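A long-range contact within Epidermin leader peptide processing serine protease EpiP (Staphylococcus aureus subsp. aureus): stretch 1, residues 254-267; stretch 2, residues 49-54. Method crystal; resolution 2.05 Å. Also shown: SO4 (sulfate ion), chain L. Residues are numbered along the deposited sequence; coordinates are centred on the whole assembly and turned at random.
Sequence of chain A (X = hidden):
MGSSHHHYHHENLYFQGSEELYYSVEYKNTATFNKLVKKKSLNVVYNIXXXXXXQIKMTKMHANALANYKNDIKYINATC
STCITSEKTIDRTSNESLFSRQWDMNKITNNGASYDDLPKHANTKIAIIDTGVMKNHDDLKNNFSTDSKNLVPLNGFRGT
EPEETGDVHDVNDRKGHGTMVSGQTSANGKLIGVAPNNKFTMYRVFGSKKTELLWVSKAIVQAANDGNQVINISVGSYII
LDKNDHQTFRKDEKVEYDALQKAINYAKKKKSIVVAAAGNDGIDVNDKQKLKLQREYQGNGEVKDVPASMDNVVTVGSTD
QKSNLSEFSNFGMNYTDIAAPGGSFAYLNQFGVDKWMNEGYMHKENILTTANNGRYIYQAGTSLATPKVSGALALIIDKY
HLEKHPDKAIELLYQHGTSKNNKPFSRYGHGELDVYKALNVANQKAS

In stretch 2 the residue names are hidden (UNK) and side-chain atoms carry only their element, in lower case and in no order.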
# COMPACT_ATOMS: atom_id res chain seq x y z
N LYS A 254 5.69 19.29 2.12
CA LYS A 254 5.45 19.45 0.70
C LYS A 254 6.24 18.53 -0.22
O LYS A 254 5.67 17.93 -1.15
CB LYS A 254 5.76 20.90 0.34
CG LYS A 254 5.66 21.26 -1.13
CD LYS A 254 4.26 21.17 -1.66
CE LYS A 254 4.13 21.90 -3.01
NZ LYS A 254 2.82 21.64 -3.66
N VAL A 255 7.55 18.43 0.01
CA VAL A 255 8.38 17.63 -0.90
C VAL A 255 7.95 16.17 -0.94
O VAL A 255 7.88 15.57 -2.02
CB VAL A 255 9.88 17.77 -0.60
CG1 VAL A 255 10.69 16.87 -1.52
CG2 VAL A 255 10.29 19.21 -0.81
N GLU A 256 7.63 15.61 0.22
CA GLU A 256 7.17 14.25 0.31
C GLU A 256 5.83 14.08 -0.37
O GLU A 256 5.61 13.11 -1.06
CB GLU A 256 7.04 13.79 1.77
CG GLU A 256 8.31 13.32 2.43
CD GLU A 256 9.29 14.41 2.80
OE1 GLU A 256 8.91 15.62 2.83
OE2 GLU A 256 10.44 14.03 3.09
N TYR A 257 4.92 15.03 -0.14
CA TYR A 257 3.59 14.98 -0.75
C TYR A 257 3.73 14.91 -2.27
O TYR A 257 3.19 14.01 -2.93
CB TYR A 257 2.76 16.20 -0.34
CG TYR A 257 1.35 16.11 -0.86
CD1 TYR A 257 0.33 15.61 -0.07
CD2 TYR A 257 1.04 16.48 -2.17
CE1 TYR A 257 -0.97 15.49 -0.56
CE2 TYR A 257 -0.24 16.38 -2.66
CZ TYR A 257 -1.24 15.88 -1.85
OH TYR A 257 -2.52 15.76 -2.33
N ASP A 258 4.49 15.85 -2.82
CA ASP A 258 4.74 15.91 -4.25
C ASP A 258 5.41 14.66 -4.76
O ASP A 258 5.05 14.18 -5.82
CB ASP A 258 5.65 17.10 -4.59
CG ASP A 258 4.95 18.45 -4.40
OD1 ASP A 258 3.71 18.47 -4.27
OD2 ASP A 258 5.65 19.49 -4.41
N ALA A 259 6.39 14.15 -4.02
CA ALA A 259 7.12 12.96 -4.45
C ALA A 259 6.16 11.78 -4.58
O ALA A 259 6.17 11.07 -5.60
CB ALA A 259 8.22 12.61 -3.46
N LEU A 260 5.32 11.61 -3.56
CA LEU A 260 4.34 10.53 -3.53
C LEU A 260 3.26 10.64 -4.63
O LEU A 260 2.98 9.66 -5.31
CB LEU A 260 3.69 10.44 -2.14
CG LEU A 260 2.82 9.21 -1.89
CD1 LEU A 260 3.57 7.90 -2.28
CD2 LEU A 260 2.38 9.17 -0.44
N GLN A 261 2.67 11.83 -4.80
CA GLN A 261 1.67 12.01 -5.85
C GLN A 261 2.33 11.86 -7.22
O GLN A 261 1.74 11.29 -8.13
CB GLN A 261 0.98 13.38 -5.77
CG GLN A 261 -0.07 13.60 -6.86
CD GLN A 261 -1.24 12.64 -6.73
OE1 GLN A 261 -2.18 12.90 -5.99
NE2 GLN A 261 -1.18 11.52 -7.45
N LYS A 262 3.55 12.36 -7.38
CA LYS A 262 4.26 12.22 -8.67
C LYS A 262 4.62 10.77 -8.95
O LYS A 262 4.56 10.33 -10.09
CB LYS A 262 5.49 13.14 -8.75
CG LYS A 262 5.12 14.61 -8.87
CD LYS A 262 6.32 15.56 -8.66
CE LYS A 262 7.38 15.45 -9.75
NZ LYS A 262 8.51 16.43 -9.54
N ALA A 263 4.96 10.01 -7.92
CA ALA A 263 5.27 8.58 -8.10
C ALA A 263 4.02 7.85 -8.64
O ALA A 263 4.09 7.09 -9.60
CB ALA A 263 5.71 7.96 -6.77
N ILE A 264 2.88 8.10 -7.99
CA ILE A 264 1.58 7.53 -8.39
C ILE A 264 1.22 7.87 -9.86
O ILE A 264 0.80 7.00 -10.63
CB ILE A 264 0.47 8.02 -7.40
CG1 ILE A 264 0.71 7.38 -6.03
CG2 ILE A 264 -0.94 7.66 -7.90
CD1 ILE A 264 -0.12 7.94 -4.91
N ASN A 265 1.43 9.11 -10.26
CA ASN A 265 1.12 9.53 -11.63
C ASN A 265 2.13 8.94 -12.61
O ASN A 265 1.79 8.66 -13.76
CB ASN A 265 1.04 11.05 -11.73
CG ASN A 265 -0.14 11.62 -10.93
OD1 ASN A 265 -1.06 10.90 -10.55
ND2 ASN A 265 -0.13 12.92 -10.70
N TYR A 266 3.35 8.75 -12.14
CA TYR A 266 4.38 8.11 -12.94
C TYR A 266 3.94 6.66 -13.20
O TYR A 266 3.98 6.18 -14.35
CB TYR A 266 5.73 8.15 -12.22
CG TYR A 266 6.88 7.51 -12.98
CD1 TYR A 266 7.70 8.27 -13.81
CD2 TYR A 266 7.14 6.16 -12.87
CE1 TYR A 266 8.76 7.68 -14.50
CE2 TYR A 266 8.18 5.57 -13.54
CZ TYR A 266 8.99 6.33 -14.35
OH TYR A 266 10.01 5.72 -15.02
N ALA A 267 3.48 5.97 -12.16
CA ALA A 267 3.00 4.59 -12.30
C ALA A 267 1.88 4.55 -13.30
O ALA A 267 1.85 3.66 -14.14
CB ALA A 267 2.55 4.00 -10.96
N UNK A 49 15.70 10.16 -9.36
CA UNK A 49 15.85 10.99 -10.57
C UNK A 49 14.54 11.22 -11.34
O UNK A 49 14.27 12.35 -11.73
c UNK A 49 17.68 9.48 -10.43
c UNK A 49 16.87 10.22 -11.42
c UNK A 49 16.72 9.09 -9.31
N UNK A 50 13.73 10.18 -11.49
CA UNK A 50 12.46 10.26 -12.22
C UNK A 50 11.47 11.26 -11.63
O UNK A 50 10.58 11.72 -12.32
o UNK A 50 13.96 5.94 -12.61
c UNK A 50 11.76 8.89 -12.28
c UNK A 50 13.51 7.02 -12.14
c UNK A 50 12.51 7.78 -13.00
o UNK A 50 13.84 7.47 -11.01
N UNK A 51 11.58 11.56 -10.34
CA UNK A 51 10.65 12.49 -9.69
C UNK A 51 11.31 13.81 -9.32
O UNK A 51 10.67 14.69 -8.75
c UNK A 51 10.12 11.86 -8.42
c UNK A 51 8.49 10.41 -9.66
c UNK A 51 9.51 10.47 -8.55
c UNK A 51 8.91 10.05 -7.23
N UNK A 52 12.60 13.93 -9.60
CA UNK A 52 13.35 15.13 -9.24
C UNK A 52 13.32 15.43 -7.73
O UNK A 52 13.15 16.59 -7.31
c UNK A 52 14.32 16.00 -12.19
c UNK A 52 13.16 16.21 -11.52
n UNK A 52 14.02 15.97 -13.53
c UNK A 52 12.72 16.12 -13.68
c UNK A 52 12.88 16.34 -10.06
n UNK A 52 12.18 16.26 -12.48
N UNK A 53 13.48 14.38 -6.91
CA UNK A 53 13.52 14.56 -5.46
C UNK A 53 14.72 13.83 -4.85
O UNK A 53 15.13 12.76 -5.31
c UNK A 53 12.20 14.15 -4.75
c UNK A 53 11.04 15.02 -5.21
c UNK A 53 11.87 12.68 -4.96
N UNK A 54 15.31 14.46 -3.84
CA UNK A 54 16.46 13.89 -3.16
C UNK A 54 16.39 14.21 -1.69
O UNK A 54 15.66 15.11 -1.27
c UNK A 54 17.75 14.44 -3.73
S SO4 L . 15.74 15.90 -16.60
O1 SO4 L . 16.82 16.42 -17.42
O2 SO4 L . 14.47 16.43 -17.09
O3 SO4 L . 15.71 14.44 -16.66
O4 SO4 L . 15.94 16.32 -15.22

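Position 49 has three side-chain carbons, and the last of them closes a ring onto the backbone N; none comes within reach of the helix 254-267. No other standard residue has that topology, so it is Pro49. Its O accepts a hydrogen bond from the backbone N of position 52 at 3.1 Å, which closes the short 3-10 segment.

Position 50 carries three carbons in a chain, the third bearing two oxygens. Its CA-to-CB bond points toward the helix, and the aliphatic part of the chain makes the contact: the second carbon lies 3.8 Å from OH of Tyr266, while CB sits obliquely to the ring. A carboxylate reached through two further carbons identifies Glu50, and the atom near the hydroxyl is its CG. The carboxylate itself forms no salt bridge with stretch 1.

Position 51 shows four carbons and no heteroatom, forked at the second. One terminal carbon is 3.3 Å from O of Ala259 and 3.8 Å from CB of Ala263, whereas the other is 4.2 Å from CB of Lys262 and 4.4 Å from CB of Tyr266. A fork there, rather than at the first, separates leucine from isoleucine, and the residue is Leu51. The first of these carbons is CD1 and the second CD2, with chi1 at -53° (m) and chi2 at -174° (t). Its covered area, 102 Å², is the largest in the contact.

Position 52 has one carbon followed by a five-membered ring of three carbons and two nitrogens. Its CA-to-CB bond points sideways, and its contact with the helix is slight, CB lying 4.4 Å from NZ of Lys262. The ring is an imidazole, hence His52. It instead serves a sulfate, probably from the crystallisation liquor: NE2 donates to O4 of SO4 at 2.6 Å with an angle of 154°. The positive phi/psi of 58/43 marks a turn in the backbone before the strand.

Position 53 has one carbon carrying two more. One of the two is 4.1 Å from CG1 of Val255, and the other is 3.9 Å from CB of Ala259. This beta-branched, wholly apolar group is Val53, the two carbons being CG1 and CG2 respectively.

Position 54 has a single side-chain carbon. Its CA-to-CB bond points away from the helix, and it makes no contact within 4.5 Å. It is Ala54.

The contact therefore rests on apolar packing with one polar tie. Leu51, its CA 6.3 Å from that of Ala259, sets CD1 against the backbone O of Ala259 and the methyl CB of Ala263, while the methyl of Ala259 packs on Val53. Val53 extends the packing to Val255. Lys262 NZ donates a hydrogen bond to the backbone O of Leu51 at 2.9 Å, joining the two stretches, which together bury 394 Å².

Stretch 2 49-54: PELHVA
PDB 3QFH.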